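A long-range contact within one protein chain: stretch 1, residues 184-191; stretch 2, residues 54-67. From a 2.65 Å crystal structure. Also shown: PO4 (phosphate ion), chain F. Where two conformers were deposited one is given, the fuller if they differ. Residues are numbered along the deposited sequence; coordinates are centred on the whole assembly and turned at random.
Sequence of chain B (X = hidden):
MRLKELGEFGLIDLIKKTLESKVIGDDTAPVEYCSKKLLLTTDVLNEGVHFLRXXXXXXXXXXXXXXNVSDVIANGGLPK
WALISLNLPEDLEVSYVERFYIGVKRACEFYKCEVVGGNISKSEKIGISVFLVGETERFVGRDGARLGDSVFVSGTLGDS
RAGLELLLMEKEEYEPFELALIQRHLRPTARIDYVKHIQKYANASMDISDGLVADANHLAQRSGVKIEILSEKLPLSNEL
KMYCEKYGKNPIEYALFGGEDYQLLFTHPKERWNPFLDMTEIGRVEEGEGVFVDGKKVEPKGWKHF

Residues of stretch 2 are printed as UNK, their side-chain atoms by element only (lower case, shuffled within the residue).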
# COMPACT_ATOMS: atom_id res chain seq x y z
N ARG B 184 -24.72 2.44 -5.51
CA ARG B 184 -23.75 2.54 -6.60
C ARG B 184 -22.50 3.30 -6.16
O ARG B 184 -21.41 3.12 -6.72
CB ARG B 184 -24.38 3.24 -7.81
CG ARG B 184 -25.03 2.27 -8.79
CD ARG B 184 -26.19 2.86 -9.57
NE ARG B 184 -27.09 1.78 -9.98
CZ ARG B 184 -28.35 1.94 -10.39
NH1 ARG B 184 -28.88 3.15 -10.48
NH2 ARG B 184 -29.08 0.87 -10.68
N HIS B 185 -22.67 4.15 -5.16
CA HIS B 185 -21.57 4.94 -4.66
C HIS B 185 -20.89 4.26 -3.47
O HIS B 185 -19.68 4.34 -3.31
CB HIS B 185 -22.07 6.33 -4.27
CG HIS B 185 -21.05 7.18 -3.59
ND1 HIS B 185 -20.95 7.24 -2.22
CD2 HIS B 185 -20.10 8.00 -4.08
CE1 HIS B 185 -19.97 8.07 -1.89
NE2 HIS B 185 -19.44 8.54 -3.01
N LEU B 186 -21.68 3.56 -2.66
CA LEU B 186 -21.14 2.90 -1.49
C LEU B 186 -20.60 1.49 -1.76
O LEU B 186 -19.53 1.13 -1.29
CB LEU B 186 -22.21 2.84 -0.39
CG LEU B 186 -21.82 3.41 0.97
CD1 LEU B 186 -21.22 4.78 0.77
CD2 LEU B 186 -23.03 3.50 1.88
N ARG B 187 -21.36 0.71 -2.51
CA ARG B 187 -20.98 -0.66 -2.84
C ARG B 187 -20.92 -0.85 -4.35
O ARG B 187 -21.69 -1.63 -4.90
CB ARG B 187 -22.00 -1.65 -2.25
CG ARG B 187 -21.47 -2.54 -1.14
CD ARG B 187 -22.27 -3.85 -0.98
NE ARG B 187 -22.12 -4.72 -2.15
CZ ARG B 187 -21.96 -6.04 -2.08
NH1 ARG B 187 -21.93 -6.65 -0.91
NH2 ARG B 187 -21.86 -6.76 -3.19
N PRO B 188 -20.02 -0.13 -5.04
CA PRO B 188 -19.92 -0.28 -6.49
C PRO B 188 -19.38 -1.65 -6.89
O PRO B 188 -18.74 -2.32 -6.09
CB PRO B 188 -18.99 0.85 -6.89
CG PRO B 188 -18.09 0.97 -5.71
CD PRO B 188 -19.04 0.85 -4.55
N THR B 189 -19.67 -2.08 -8.12
CA THR B 189 -19.17 -3.36 -8.64
C THR B 189 -18.24 -3.07 -9.82
O THR B 189 -18.64 -2.41 -10.78
CB THR B 189 -20.33 -4.29 -9.11
OG1 THR B 189 -21.20 -4.59 -8.01
CG2 THR B 189 -19.77 -5.61 -9.64
N ALA B 190 -17.00 -3.54 -9.74
CA ALA B 190 -16.06 -3.33 -10.82
C ALA B 190 -16.55 -4.15 -12.00
O ALA B 190 -17.11 -5.23 -11.83
CB ALA B 190 -14.67 -3.78 -10.40
N ARG B 191 -16.32 -3.62 -13.20
CA ARG B 191 -16.75 -4.28 -14.42
C ARG B 191 -15.81 -5.40 -14.78
O ARG B 191 -15.33 -5.49 -15.90
CB ARG B 191 -16.80 -3.26 -15.54
CG ARG B 191 -17.71 -2.12 -15.21
CD ARG B 191 -18.99 -2.65 -14.61
NE ARG B 191 -20.14 -2.23 -15.39
CZ ARG B 191 -20.85 -3.03 -16.17
NH1 ARG B 191 -20.55 -4.32 -16.28
NH2 ARG B 191 -21.86 -2.53 -16.86
N UNK B 54 -20.54 6.23 9.96
CA UNK B 54 -21.92 5.79 10.09
C UNK B 54 -22.31 4.86 8.95
O UNK B 54 -23.28 4.10 9.07
c UNK B 54 -22.87 7.01 10.13
o UNK B 54 -22.84 7.77 8.94
N UNK B 55 -21.57 4.92 7.85
CA UNK B 55 -21.86 4.06 6.72
C UNK B 55 -21.54 2.66 7.19
O UNK B 55 -20.56 2.47 7.91
c UNK B 55 -20.96 4.37 5.51
c UNK B 55 -21.26 8.33 3.89
c UNK B 55 -22.05 6.64 5.38
c UNK B 55 -20.29 7.47 3.40
c UNK B 55 -21.08 5.75 4.93
o UNK B 55 -21.32 9.63 3.44
c UNK B 55 -20.20 6.18 3.93
c UNK B 55 -22.14 7.92 4.87
N UNK B 56 -22.36 1.69 6.79
CA UNK B 56 -22.13 0.31 7.17
C UNK B 56 -20.70 -0.09 6.79
O UNK B 56 -20.26 0.08 5.65
c UNK B 56 -23.13 -0.64 6.47
c UNK B 56 -23.95 -1.38 4.15
c UNK B 56 -24.51 -0.43 7.07
c UNK B 56 -23.15 -0.38 4.96
N UNK B 57 -19.94 -0.62 7.76
CA UNK B 57 -18.55 -1.05 7.56
C UNK B 57 -18.36 -2.05 6.41
O UNK B 57 -17.38 -2.00 5.67
c UNK B 57 -19.07 -0.90 9.89
c UNK B 57 -20.37 -0.80 9.16
c UNK B 57 -18.18 -1.66 8.92
N UNK B 58 -19.32 -2.96 6.27
CA UNK B 58 -19.30 -3.99 5.24
C UNK B 58 -19.20 -3.46 3.81
O UNK B 58 -18.53 -4.05 2.96
o UNK B 58 -22.40 -6.07 8.16
o UNK B 58 -21.74 -3.97 7.89
c UNK B 58 -20.60 -5.68 6.66
c UNK B 58 -20.56 -4.86 5.39
c UNK B 58 -21.66 -5.20 7.64
N UNK B 59 -19.87 -2.35 3.55
CA UNK B 59 -19.85 -1.74 2.23
C UNK B 59 -18.49 -1.06 2.03
O UNK B 59 -17.97 -1.06 0.91
c UNK B 59 -20.99 -0.74 2.10
N UNK B 60 -17.93 -0.49 3.09
CA UNK B 60 -16.62 0.17 3.01
C UNK B 60 -15.56 -0.89 2.74
O UNK B 60 -14.61 -0.65 1.99
c UNK B 60 -14.86 1.54 4.25
c UNK B 60 -16.26 0.94 4.34
c UNK B 60 -17.26 2.07 4.59
N UNK B 61 -15.73 -2.06 3.34
CA UNK B 61 -14.80 -3.16 3.14
C UNK B 61 -14.87 -3.66 1.71
O UNK B 61 -13.87 -4.03 1.13
N UNK B 62 -16.08 -3.69 1.15
CA UNK B 62 -16.26 -4.13 -0.23
C UNK B 62 -15.64 -3.09 -1.15
O UNK B 62 -14.86 -3.41 -2.03
c UNK B 62 -18.39 -7.19 -2.08
c UNK B 62 -18.34 -5.88 -2.57
c UNK B 62 -18.54 -5.66 -3.95
c UNK B 62 -17.76 -4.32 -0.52
c UNK B 62 -18.10 -4.60 -1.97
c UNK B 62 -18.84 -7.98 -4.35
c UNK B 62 -18.79 -6.71 -4.85
c UNK B 62 -18.18 -3.69 -2.99
c UNK B 62 -18.64 -8.23 -2.97
n UNK B 62 -18.44 -4.32 -4.18
N UNK B 63 -15.96 -1.82 -0.93
CA UNK B 63 -15.42 -0.76 -1.75
C UNK B 63 -13.89 -0.75 -1.76
O UNK B 63 -13.28 -0.54 -2.80
n UNK B 63 -17.43 5.14 -2.56
c UNK B 63 -15.95 0.59 -1.26
c UNK B 63 -15.74 1.73 -2.21
c UNK B 63 -16.49 4.02 -2.85
c UNK B 63 -16.70 2.85 -1.91
N UNK B 64 -13.26 -0.99 -0.61
CA UNK B 64 -11.80 -0.98 -0.53
C UNK B 64 -11.18 -1.90 -1.57
O UNK B 64 -10.16 -1.57 -2.18
c UNK B 64 -11.35 -1.38 0.86
N UNK B 65 -11.79 -3.05 -1.78
CA UNK B 65 -11.31 -4.01 -2.77
C UNK B 65 -11.78 -3.63 -4.19
O UNK B 65 -11.02 -3.72 -5.15
c UNK B 65 -11.80 -5.43 -2.43
c UNK B 65 -11.56 -6.38 -3.61
c UNK B 65 -11.10 -5.90 -1.15
c UNK B 65 -9.61 -6.02 -1.25
N UNK B 66 -13.03 -3.20 -4.31
CA UNK B 66 -13.57 -2.84 -5.61
C UNK B 66 -12.90 -1.68 -6.32
O UNK B 66 -12.77 -1.71 -7.54
o UNK B 66 -15.81 -3.77 -5.45
c UNK B 66 -15.07 -2.56 -5.50
N UNK B 67 -12.46 -0.65 -5.60
CA UNK B 67 -11.83 0.46 -6.28
C UNK B 67 -10.55 -0.01 -6.95
O UNK B 67 -10.29 0.31 -8.11
c UNK B 67 -10.81 2.74 -6.05
c UNK B 67 -12.81 2.15 -4.70
c UNK B 67 -11.52 1.62 -5.31
P PO4 F . -24.17 -5.26 2.07
O1 PO4 F . -25.05 -6.10 1.21
O2 PO4 F . -24.55 -3.83 1.93
O3 PO4 F . -24.31 -5.68 3.49
O4 PO4 F . -22.75 -5.43 1.64

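Position 54 carries one carbon and one oxygen, lies out of reach of stretch 1, and is Ser54. At position 55 a single carbon leads to a six-carbon ring bearing one oxygen; its CB points toward stretch 1, and a ring carbon lies 3.6 Å from Leu186 CD1. This is Tyr55. Position 56 has four carbons, forked at the first, with one arm two carbons long: Ile56, at the N-cap position of the helix that follows. Position 57 has three carbons closing a ring onto the backbone N and is Pro57, in the first turn. Three carbons, the third carrying two oxygens, make position 58 Glu58, whose CB points sideways and whose end does not approach stretch 1.

Position 59 has a single carbon. This CB faces stretch 1 and lies 3.7 Å from Arg187 CG, and the CA atoms of position 59 and Arg187 are 5.3 Å apart; the residue is Ala59. Position 60, one carbon carrying two others, is Val60, pointing away. Position 61 has no side-chain atoms and is Gly61.

At position 62 one carbon bears fused five- and six-membered rings holding eight carbons and one nitrogen. The ring nitrogen donates a hydrogen bond to Pro188 O (2.8 Å, 151°), approached at the ring edge, while the guanidinium of Arg187 lies flat on one face. This can only be Trp62. Position 63 is a row of four carbons ending in nitrogen. Its chi angles are all t, and this extended chain brings the nitrogen to 2.5 Å from His185 O, a short hydrogen bond, and over one face of the His185 ring: Lys63.

Position 64, one carbon, is Ala64; position 65, four carbons forked at the first with one two-carbon arm, is Ile65. Neither reaches stretch 1. Position 66 has one carbon and one oxygen, the latter 3.3 Å from Pro188 O, and its backbone O is 4.0 Å from Ala190 CB; it is Ser66. Position 67, one carbon carrying two others, is Val67, pointing away.

The contact rests on one side of the helix, where Ala59, Trp62, Lys63 and Ser66 recur at helical spacing. Stretch 1 offers two carbonyls, His185 O in the last turn of its helix to the ammonium and Pro188 O just beyond the helix to the indole. Stacking puts Arg187 CZ 3.8 Å from the centroid of the six-membered ring of Trp62, a cation-pi arrangement, while Arg187 NH1 donates a 2.9 Å hydrogen bond to phosphate O4. Leu186, against Tyr55 and Ala59, adds apolar packing.

Stretch 2, residues 54-67: SYIPEAVGWKAISV
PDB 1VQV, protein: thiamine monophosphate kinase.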